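Local coordinates for osmolarity sensor protein EnvZ (Escherichia coli, PDB 5XGA) that is a histidine kinase, probably sensing osmolarity through the periplasmic domain crystallised here with the detergent CHAPS, at residues P86-V91 against N109-V114; V16-V21 against A80-G85; P8-F13 against S96-W101. All coordinates share one frame; numbering follows the deposited sequence. Where two conformers were deposited one is given.

Interaction 1: residues P86-V91 against N109-V114. With CPS (3-[(3-cholamidopropyl)dimethylammonio]-1-propanesulfonate), chain B.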
loop_
_atom_site.group_PDB
_atom_site.type_symbol
_atom_site.label_atom_id
_atom_site.label_comp_id
_atom_site.label_asym_id
_atom_site.label_seq_id
_atom_site.Cartn_x
_atom_site.Cartn_y
_atom_site.Cartn_z
ATOM N N PRO A 86 -9.896 -2.688 -8.609
ATOM C CA PRO A 86 -10.140 -1.258 -8.388
ATOM C C PRO A 86 -9.574 -0.772 -7.066
ATOM O O PRO A 86 -9.850 -1.342 -6.000
ATOM C CB PRO A 86 -11.668 -1.155 -8.395
ATOM C CG PRO A 86 -12.104 -2.294 -9.263
ATOM C CD PRO A 86 -11.138 -3.407 -8.940
ATOM N N THR A 87 -8.812 0.309 -7.135
ATOM C CA THR A 87 -8.118 0.807 -5.963
ATOM C C THR A 87 -8.189 2.323 -5.887
ATOM O O THR A 87 -8.324 3.002 -6.906
ATOM C CB THR A 87 -6.649 0.346 -5.977
ATOM O OG1 THR A 87 -6.606 -1.081 -6.120
ATOM C CG2 THR A 87 -5.942 0.749 -4.703
ATOM N N GLU A 88 -8.109 2.850 -4.668
ATOM C CA GLU A 88 -7.980 4.279 -4.459
ATOM C C GLU A 88 -6.709 4.541 -3.642
ATOM O O GLU A 88 -6.510 3.925 -2.606
ATOM C CB GLU A 88 -9.214 4.832 -3.738
ATOM C CG GLU A 88 -9.039 6.204 -3.094
ATOM C CD GLU A 88 -9.055 7.336 -4.086
ATOM O OE1 GLU A 88 -8.381 7.210 -5.125
ATOM O OE2 GLU A 88 -9.732 8.356 -3.824
ATOM N N VAL A 89 -5.852 5.434 -4.127
ATOM C CA VAL A 89 -4.695 5.878 -3.366
ATOM C C VAL A 89 -4.830 7.370 -3.105
ATOM O O VAL A 89 -4.980 8.161 -4.035
ATOM C CB VAL A 89 -3.365 5.601 -4.104
ATOM C CG1 VAL A 89 -2.204 6.314 -3.409
ATOM C CG2 VAL A 89 -3.110 4.072 -4.232
ATOM N N ARG A 90 -4.780 7.749 -1.836
ATOM C CA ARG A 90 -4.758 9.163 -1.471
ATOM C C ARG A 90 -3.486 9.450 -0.698
ATOM O O ARG A 90 -2.973 8.571 0.009
ATOM C CB ARG A 90 -5.989 9.530 -0.643
ATOM C CG ARG A 90 -7.297 9.345 -1.380
ATOM C CD ARG A 90 -8.444 10.037 -0.667
ATOM N NE ARG A 90 -9.713 9.477 -1.112
ATOM C CZ ARG A 90 -10.840 9.540 -0.416
ATOM N NH1 ARG A 90 -10.853 10.155 0.761
ATOM N NH2 ARG A 90 -11.946 8.985 -0.892
ATOM N N VAL A 91 -2.952 10.662 -0.828
ATOM C CA VAL A 91 -1.712 10.975 -0.121
ATOM C C VAL A 91 -1.848 12.223 0.726
ATOM O O VAL A 91 -2.271 13.289 0.252
ATOM C CB VAL A 91 -0.518 11.165 -1.069
ATOM C CG1 VAL A 91 0.760 11.427 -0.250
ATOM C CG2 VAL A 91 -0.337 9.934 -1.966
ATOM N N ASN A 109 -14.589 -1.366 3.225
ATOM C CA ASN A 109 -14.842 -0.616 4.457
ATOM C C ASN A 109 -13.606 -0.437 5.349
ATOM O O ASN A 109 -13.733 -0.028 6.501
ATOM C CB ASN A 109 -15.955 -1.288 5.264
ATOM C CG ASN A 109 -17.292 -1.263 4.547
ATOM O OD1 ASN A 109 -17.739 -0.219 4.061
ATOM N ND2 ASN A 109 -17.932 -2.422 4.466
ATOM N N ILE A 110 -12.425 -0.739 4.808
ATOM C CA ILE A 110 -11.151 -0.558 5.520
ATOM C C ILE A 110 -10.228 0.400 4.762
ATOM O O ILE A 110 -10.018 0.247 3.554
ATOM C CB ILE A 110 -10.399 -1.910 5.718
ATOM C CG1 ILE A 110 -11.208 -2.865 6.591
ATOM C CG2 ILE A 110 -9.007 -1.688 6.309
ATOM C CD1 ILE A 110 -11.569 -2.285 7.949
ATOM N N TRP A 111 -9.675 1.383 5.466
ATOM C CA TRP A 111 -8.580 2.168 4.923
ATOM C C TRP A 111 -7.239 1.633 5.426
ATOM O O TRP A 111 -7.070 1.365 6.618
ATOM C CB TRP A 111 -8.722 3.641 5.300
ATOM C CG TRP A 111 -9.676 4.392 4.421
ATOM C CD1 TRP A 111 -10.986 4.669 4.683
ATOM C CD2 TRP A 111 -9.395 4.961 3.137
ATOM N NE1 TRP A 111 -11.537 5.384 3.646
ATOM C CE2 TRP A 111 -10.579 5.576 2.681
ATOM C CE3 TRP A 111 -8.255 5.013 2.325
ATOM C CZ2 TRP A 111 -10.660 6.223 1.450
ATOM C CZ3 TRP A 111 -8.335 5.667 1.107
ATOM C CH2 TRP A 111 -9.533 6.251 0.677
ATOM N N VAL A 112 -6.289 1.492 4.514
ATOM C CA VAL A 112 -4.934 1.067 4.861
ATOM C C VAL A 112 -4.042 2.298 4.961
ATOM O O VAL A 112 -3.915 3.051 3.991
ATOM C CB VAL A 112 -4.375 0.077 3.810
ATOM C CG1 VAL A 112 -2.905 -0.175 4.022
ATOM C CG2 VAL A 112 -5.163 -1.239 3.843
ATOM N N ARG A 113 -3.447 2.515 6.134
ATOM C CA ARG A 113 -2.573 3.666 6.334
ATOM C C ARG A 113 -1.122 3.235 6.363
ATOM O O ARG A 113 -0.737 2.410 7.188
ATOM C CB ARG A 113 -2.904 4.400 7.633
ATOM C CG ARG A 113 -2.023 5.636 7.846
ATOM C CD ARG A 113 -2.103 6.124 9.282
ATOM N NE ARG A 113 -1.319 7.345 9.469
ATOM C CZ ARG A 113 -0.055 7.369 9.887
ATOM N NH1 ARG A 113 0.581 6.244 10.176
ATOM N NH2 ARG A 113 0.573 8.533 10.025
ATOM N N VAL A 114 -0.321 3.800 5.463
ATOM C CA VAL A 114 1.093 3.442 5.358
ATOM C C VAL A 114 1.952 4.692 5.212
ATOM O O VAL A 114 1.921 5.354 4.177
ATOM C CB VAL A 114 1.360 2.506 4.150
ATOM C CG1 VAL A 114 2.755 1.914 4.227
ATOM C CG2 VAL A 114 0.349 1.387 4.116
HETATM C C1 CPS B . -4.741 -5.514 1.741
HETATM C C2 CPS B . -5.128 -6.045 3.102
HETATM C C3 CPS B . -5.063 -8.428 2.202
HETATM C C4 CPS B . -5.746 -9.774 2.134
HETATM C C5 CPS B . -6.086 -10.285 3.494
HETATM C C6 CPS B . -6.900 -9.230 4.195
HETATM C C7 CPS B . -7.407 -9.860 5.457
HETATM C C8 CPS B . -7.664 -11.277 4.998
HETATM C C9 CPS B . -7.090 -11.417 3.588
HETATM C C10 CPS B . -4.774 -10.635 4.184
HETATM C C11 CPS B . -3.842 -6.310 3.848
HETATM C C12 CPS B . -5.944 -5.061 0.936
HETATM C C13 CPS B . -6.672 -3.973 1.683
HETATM C C14 CPS B . -7.168 -4.548 3.000
HETATM C C15 CPS B . -6.000 -5.019 3.831
HETATM C C16 CPS B . -6.486 -5.503 5.187
HETATM C C17 CPS B . -7.089 -6.905 5.139
HETATM C C18 CPS B . -6.194 -7.898 4.369
HETATM C C19 CPS B . -5.845 -7.386 2.991
HETATM C C20 CPS B . -6.625 -12.861 3.299
HETATM C C21 CPS B . -5.819 -13.058 2.012
HETATM C C22 CPS B . -7.790 -13.844 3.349
HETATM C C23 CPS B . -7.447 -15.323 3.377
HETATM C C24 CPS B . -8.544 -16.096 4.101
HETATM C C25 CPS B . -9.214 -17.388 6.089
HETATM C C26 CPS B . -8.697 -17.837 7.470
HETATM C C27 CPS B . -9.736 -18.549 8.356
HETATM C C28 CPS B . -8.354 -20.342 9.104
HETATM C C29 CPS B . -8.266 -18.258 10.241
HETATM C C30 CPS B . -10.256 -19.532 10.476
HETATM N N1 CPS B . -8.244 -16.623 5.290
HETATM N N2 CPS B . -9.155 -19.197 9.549
HETATM O O1 CPS B . -9.658 -16.250 3.617
HETATM O O2 CPS B . -7.711 -3.455 0.853
HETATM O O3 CPS B . -8.427 -6.848 4.645
HETATM O O4 CPS B . -6.943 -9.607 1.419
#

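Interaction 2: residues V16-V21 against A80-G85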
loop_
_atom_site.group_PDB
_atom_site.type_symbol
_atom_site.label_atom_id
_atom_site.label_comp_id
_atom_site.label_asym_id
_atom_site.label_seq_id
_atom_site.Cartn_x
_atom_site.Cartn_y
_atom_site.Cartn_z
ATOM N N VAL A 16 6.860 0.205 -4.635
ATOM C CA VAL A 16 7.263 -0.742 -3.603
ATOM C C VAL A 16 6.054 -1.271 -2.847
ATOM O O VAL A 16 5.858 -2.481 -2.710
ATOM C CB VAL A 16 8.230 -0.085 -2.614
ATOM C CG1 VAL A 16 8.330 -0.923 -1.348
ATOM C CG2 VAL A 16 9.590 0.113 -3.278
ATOM N N LEU A 17 5.238 -0.344 -2.369
ATOM C CA LEU A 17 4.019 -0.680 -1.653
ATOM C C LEU A 17 3.115 -1.625 -2.451
ATOM O O LEU A 17 2.579 -2.599 -1.915
ATOM C CB LEU A 17 3.270 0.603 -1.322
ATOM C CG LEU A 17 1.956 0.481 -0.583
ATOM C CD1 LEU A 17 2.186 -0.145 0.766
ATOM C CD2 LEU A 17 1.343 1.872 -0.452
ATOM N N ALA A 18 2.938 -1.327 -3.730
ATOM C CA ALA A 18 2.048 -2.119 -4.583
ATOM C C ALA A 18 2.507 -3.567 -4.674
ATOM O O ALA A 18 1.714 -4.501 -4.521
ATOM C CB ALA A 18 1.966 -1.502 -5.970
ATOM N N TYR A 19 3.794 -3.747 -4.937
ATOM C CA TYR A 19 4.373 -5.080 -5.037
ATOM C C TYR A 19 4.220 -5.864 -3.748
ATOM O O TYR A 19 3.819 -7.026 -3.767
ATOM C CB TYR A 19 5.850 -5.016 -5.409
ATOM C CG TYR A 19 6.345 -6.386 -5.793
ATOM C CD1 TYR A 19 5.742 -7.082 -6.833
ATOM C CD2 TYR A 19 7.376 -7.008 -5.099
ATOM C CE1 TYR A 19 6.163 -8.355 -7.193
ATOM C CE2 TYR A 19 7.810 -8.285 -5.455
ATOM C CZ TYR A 19 7.192 -8.951 -6.501
ATOM O OH TYR A 19 7.599 -10.215 -6.869
ATOM N N GLU A 20 4.522 -5.227 -2.620
ATOM C CA GLU A 20 4.429 -5.898 -1.329
ATOM C C GLU A 20 2.983 -6.166 -0.929
ATOM O O GLU A 20 2.679 -7.231 -0.415
ATOM C CB GLU A 20 5.149 -5.073 -0.241
ATOM C CG GLU A 20 6.600 -4.790 -0.592
ATOM C CD GLU A 20 7.463 -4.421 0.608
ATOM O OE1 GLU A 20 6.956 -4.432 1.749
ATOM O OE2 GLU A 20 8.660 -4.134 0.409
ATOM N N VAL A 21 2.081 -5.209 -1.157
ATOM C CA VAL A 21 0.675 -5.467 -0.865
ATOM C C VAL A 21 0.130 -6.602 -1.734
ATOM O O VAL A 21 -0.712 -7.389 -1.293
ATOM C CB VAL A 21 -0.174 -4.227 -1.064
ATOM C CG1 VAL A 21 -1.655 -4.598 -1.038
ATOM C CG2 VAL A 21 0.151 -3.221 0.032
ATOM N N ALA A 80 -3.768 0.066 -8.783
ATOM C CA ALA A 80 -4.848 -0.820 -9.257
ATOM C C ALA A 80 -4.322 -1.901 -10.202
ATOM O O ALA A 80 -4.697 -3.076 -10.103
ATOM C CB ALA A 80 -5.944 -0.009 -9.956
ATOM N N GLN A 81 -3.463 -1.492 -11.125
ATOM C CA GLN A 81 -2.890 -2.416 -12.100
ATOM C C GLN A 81 -2.046 -3.506 -11.449
ATOM O O GLN A 81 -2.065 -4.645 -11.894
ATOM C CB GLN A 81 -2.044 -1.653 -13.116
ATOM C CG GLN A 81 -2.264 -2.090 -14.547
ATOM C CD GLN A 81 -2.207 -0.925 -15.510
ATOM O OE1 GLN A 81 -1.648 0.130 -15.194
ATOM N NE2 GLN A 81 -2.796 -1.100 -16.690
ATOM N N GLN A 82 -1.297 -3.163 -10.405
ATOM C CA GLN A 82 -0.440 -4.143 -9.739
ATOM C C GLN A 82 -1.241 -5.065 -8.842
ATOM O O GLN A 82 -0.979 -6.264 -8.774
ATOM C CB GLN A 82 0.647 -3.447 -8.914
ATOM C CG GLN A 82 1.755 -2.838 -9.733
ATOM C CD GLN A 82 2.543 -3.877 -10.503
ATOM O OE1 GLN A 82 3.136 -4.797 -9.922
ATOM N NE2 GLN A 82 2.550 -3.737 -11.824
ATOM N N LEU A 83 -2.213 -4.509 -8.132
ATOM C CA LEU A 83 -3.022 -5.321 -7.223
ATOM C C LEU A 83 -4.070 -6.105 -7.980
ATOM O O LEU A 83 -4.631 -7.067 -7.453
ATOM C CB LEU A 83 -3.710 -4.457 -6.162
ATOM C CG LEU A 83 -2.789 -3.622 -5.265
ATOM C CD1 LEU A 83 -3.562 -3.078 -4.069
ATOM C CD2 LEU A 83 -1.574 -4.433 -4.812
ATOM N N GLY A 84 -4.363 -5.666 -9.201
ATOM C CA GLY A 84 -5.296 -6.373 -10.069
ATOM C C GLY A 84 -6.768 -6.179 -9.756
ATOM O O GLY A 84 -7.579 -7.082 -9.977
ATOM N N GLY A 85 -7.121 -5.003 -9.253
ATOM C CA GLY A 85 -8.503 -4.682 -8.937
ATOM C C GLY A 85 -8.647 -3.201 -8.634
ATOM O O GLY A 85 -7.638 -2.523 -8.437
#

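Interaction 3: residues P8-F13 against S96-W101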
loop_
_atom_site.group_PDB
_atom_site.type_symbol
_atom_site.label_atom_id
_atom_site.label_comp_id
_atom_site.label_asym_id
_atom_site.label_seq_id
_atom_site.Cartn_x
_atom_site.Cartn_y
_atom_site.Cartn_z
ATOM N N PRO A 8 12.848 7.031 -0.311
ATOM C CA PRO A 8 12.265 6.919 -1.648
ATOM C C PRO A 8 11.328 8.061 -1.959
ATOM O O PRO A 8 10.693 8.605 -1.049
ATOM C CB PRO A 8 11.498 5.600 -1.580
ATOM C CG PRO A 8 11.020 5.567 -0.146
ATOM C CD PRO A 8 12.200 6.125 0.651
ATOM N N SER A 9 11.237 8.404 -3.245
ATOM C CA SER A 9 10.212 9.307 -3.727
ATOM C C SER A 9 8.849 8.700 -3.458
ATOM O O SER A 9 8.726 7.500 -3.225
ATOM C CB SER A 9 10.365 9.569 -5.232
ATOM O OG SER A 9 10.130 8.370 -5.959
ATOM N N LEU A 10 7.822 9.534 -3.507
ATOM C CA LEU A 10 6.460 9.046 -3.406
ATOM C C LEU A 10 6.178 8.033 -4.515
ATOM O O LEU A 10 5.536 7.009 -4.286
ATOM C CB LEU A 10 5.482 10.220 -3.479
ATOM C CG LEU A 10 4.040 9.863 -3.159
ATOM C CD1 LEU A 10 3.927 9.382 -1.721
ATOM C CD2 LEU A 10 3.154 11.083 -3.410
ATOM N N GLN A 11 6.681 8.312 -5.714
ATOM C CA GLN A 11 6.444 7.432 -6.857
ATOM C C GLN A 11 7.111 6.074 -6.668
ATOM O O GLN A 11 6.530 5.030 -6.962
ATOM C CB GLN A 11 6.944 8.086 -8.145
ATOM C CG GLN A 11 6.307 9.448 -8.448
ATOM C CD GLN A 11 7.061 10.628 -7.822
ATOM O OE1 GLN A 11 7.605 10.524 -6.722
ATOM N NE2 GLN A 11 7.088 11.759 -8.531
ATOM N N GLN A 12 8.350 6.082 -6.183
ATOM C CA GLN A 12 9.051 4.829 -5.909
ATOM C C GLN A 12 8.393 4.063 -4.762
ATOM O O GLN A 12 8.316 2.826 -4.783
ATOM C CB GLN A 12 10.508 5.117 -5.564
ATOM C CG GLN A 12 11.344 3.893 -5.370
ATOM C CD GLN A 12 12.787 4.268 -5.183
ATOM O OE1 GLN A 12 13.087 5.366 -4.702
ATOM N NE2 GLN A 12 13.695 3.379 -5.580
ATOM N N PHE A 13 7.942 4.802 -3.747
ATOM C CA PHE A 13 7.302 4.183 -2.594
ATOM C C PHE A 13 6.019 3.481 -3.004
ATOM O O PHE A 13 5.746 2.373 -2.554
ATOM C CB PHE A 13 7.005 5.208 -1.514
ATOM C CG PHE A 13 6.369 4.618 -0.291
ATOM C CD1 PHE A 13 7.110 3.855 0.591
ATOM C CD2 PHE A 13 5.034 4.836 -0.018
ATOM C CE1 PHE A 13 6.525 3.322 1.724
ATOM C CE2 PHE A 13 4.444 4.301 1.114
ATOM C CZ PHE A 13 5.188 3.548 1.981
ATOM N N SER A 96 4.840 16.541 6.460
ATOM C CA SER A 96 6.056 16.705 5.658
ATOM C C SER A 96 6.561 15.390 5.033
ATOM O O SER A 96 6.955 15.369 3.860
ATOM C CB SER A 96 7.161 17.349 6.501
ATOM O OG SER A 96 8.172 17.912 5.679
ATOM N N SER A 97 6.573 14.307 5.808
ATOM C CA SER A 97 6.846 12.983 5.255
ATOM C C SER A 97 5.511 12.345 4.891
ATOM O O SER A 97 4.655 12.172 5.751
ATOM C CB SER A 97 7.619 12.109 6.242
ATOM O OG SER A 97 8.131 10.949 5.602
ATOM N N PRO A 98 5.323 12.011 3.607
ATOM C CA PRO A 98 4.002 11.619 3.113
ATOM C C PRO A 98 3.420 10.412 3.854
ATOM O O PRO A 98 4.168 9.564 4.359
ATOM C CB PRO A 98 4.262 11.265 1.638
ATOM C CG PRO A 98 5.594 11.819 1.314
ATOM C CD PRO A 98 6.369 11.812 2.591
ATOM N N VAL A 99 2.094 10.363 3.922
ATOM C CA VAL A 99 1.378 9.205 4.421
ATOM C C VAL A 99 0.419 8.735 3.331
ATOM O O VAL A 99 -0.403 9.514 2.845
ATOM C CB VAL A 99 0.621 9.530 5.714
ATOM C CG1 VAL A 99 -0.196 8.328 6.183
ATOM C CG2 VAL A 99 1.598 9.954 6.790
ATOM N N VAL A 100 0.543 7.476 2.919
ATOM C CA VAL A 100 -0.329 6.941 1.878
ATOM C C VAL A 100 -1.559 6.309 2.509
ATOM O O VAL A 100 -1.465 5.592 3.515
ATOM C CB VAL A 100 0.395 5.898 0.994
ATOM C CG1 VAL A 100 -0.610 5.173 0.075
ATOM C CG2 VAL A 100 1.501 6.570 0.187
ATOM N N TRP A 101 -2.716 6.629 1.945
ATOM C CA TRP A 101 -3.979 6.039 2.352
ATOM C C TRP A 101 -4.498 5.226 1.169
ATOM O O TRP A 101 -4.595 5.747 0.065
ATOM C CB TRP A 101 -4.986 7.119 2.761
ATOM C CG TRP A 101 -4.635 7.804 4.049
ATOM C CD1 TRP A 101 -3.830 8.898 4.212
ATOM C CD2 TRP A 101 -5.083 7.434 5.356
ATOM N NE1 TRP A 101 -3.742 9.224 5.547
ATOM C CE2 TRP A 101 -4.511 8.341 6.268
ATOM C CE3 TRP A 101 -5.918 6.420 5.843
ATOM C CZ2 TRP A 101 -4.746 8.266 7.640
ATOM C CZ3 TRP A 101 -6.152 6.344 7.203
ATOM C CH2 TRP A 101 -5.566 7.261 8.089
#

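Interaction 1: residues P86-V91 against N109-V114
Glu88 and Trp111 form the closest backbone pair between 86-91 and 109-114, yet their CA atoms lie 9.6 Å apart. That is too wide for adjacent strands: strand 99-104 runs between them, antiparallel to both, so the two strands flanking it run the same way and meet by side chains alone. The indole of Trp111 bridges the gap with its far corner. Its CH2 lies 3.8 Å from Glu88 CG and 3.7 Å from Arg90 NE, standing over the centre of the guanidinium, 3.6 Å above that plane. The two planes are 62° apart, so the groups are not stacked. Arg90 is held in this position by a salt bridge to Glu88 whose N-H...O bond is nearly straight (NE to OE2 2.9 Å, 172°) and reaches the oxygen from above the carboxylate plane. An alanine in place of Arg90 is likely to leave the Glu88 carboxylate without its charged mate and Trp111 CH2 without the guanidinium it packs on. On the reverse face of the sheet, Val112 CG2 touches CPS C13 at 3.8 Å. Because Glu88 OE2 is also hydrogen-bonded to His71 ND1, two partners grip the same carboxylate oxygen, which probably helps fix it beside the indole.

Interaction 2: residues V16-V21 against A80-G85
Leu83 and Val21 meet because of their first torsions: Leu83 has CG anti to its carbonyl carbon (chi1 -59°), which swings both methyls over to the facing helix, while Val21 has CG1 anti to the backbone N (chi1 168°) and presents that methyl to them. Val21 CG1 accordingly lies 3.8 Å from Leu83 CD2 and 3.9 Å from Leu83 CD1, nested against both branches. Leu83 CD2 also comes within 3.3 Å of Ala18 O, a close approach of a methyl to a helix carbonyl. One turn before Val21, Ala18 offers only a methyl, and its CB sits 3.8 Å from Gln82 CB and a little farther from Gln82 CG; the bend at chi2 turns the Gln82 amide to the Tyr19 side of Ala18. The small Ala18 methyl, met by the CB end of Gln82, allows the backbones to come close, with the CA atoms of Ala18 and Gln82 6.1 Å apart. The last turn of helix 73-83 thus packs on the middle of helix 10-24, both helices lying on one side of the five-stranded antiparallel sheet, where Leu17 touches Val100 and Leu83 touches Thr104. That turn ends at Gly84, whose positive phi (78°) suits glycine, and Ala80 O accepts two backbone bonds there, from Gly84 N at 2.8 Å and from Gly85 N at 3.2 Å. The apolar side borders a detergent site: Val21 lies about 4 Å by its side chain from a bound CPS, and Leu83 touches Met25, a pocket residue.

Interaction 3: residues P8-F13 against S96-W101
Phe13 sets the edge of its ring against Val100, whose CG2 methyl lies near the ring plane rather than over a face. The evidence is a pair of similar distances: Val100 CG2 is 3.8 Å from Phe13 CE2 and 3.9 Å from Phe13 CD2, so the methyl sits outside one side of the hexagon. The ring reaches the strand because Phe13 carries CG anti to the backbone N (chi1 -179°), and the two side chains run antiparallel alongside each other. Leu10, one helical turn earlier, adds a second point of touch. Its CD1 meets Pro98 CB at 3.9 Å, and more loosely Val100 CG2 at 4.2 Å, so one methyl of Leu10 serves both residues. Val100 CG2 is thus bordered by Leu10 and Phe13 together, two residues spaced to fall on the same side of a helix. All these groups are apolar and no hydrogen bond crosses between 8-13 and 96-101, so the contact rests on apolar packing and the burial of these groups. The nearest backbones, Leu10 and Pro98, have CA atoms 7.4 Å apart. The helix that presents these side chains starts here: Ser9 is its N-cap, with OG accepting from Gln12 N at 2.9 Å and 162°, a bond that satisfies one of the first-turn amides. Fold-wise this is the N-terminal end of helix 10-24 lying against one face of the antiparallel sheet. Val99, between Pro98 and Val100, points to the other face. Around the contact, Leu10 also touches Val91 of strand 87-92, and Phe13 touches Val114 of strand 110-115, so the start of the helix spans the central strand 99-104 and both of its neighbours.

How the interactions relate
From the N terminus, helix 10-24 supplies the first partners of two contacts: 8-13 opens interaction 3 and 16-21 opens interaction 2. Interaction 2 closes first, at 80-85, and is nested inside the loop that interaction 3 closes at 96-101. Just after 80-85, strand 87-92 opens interaction 1, which therefore comes in series after interaction 2 but crosses interaction 3, closing only at 109-114. The sheet connects them: Arg90 O to Trp101 N and Val114 O to Val100 N, both 2.8 Å, are probable hydrogen bonds between the segments of interactions 1 and 3. Leu17 touches Val100 and Val114, tying helix 10-24 to the sheet beside helix 73-83.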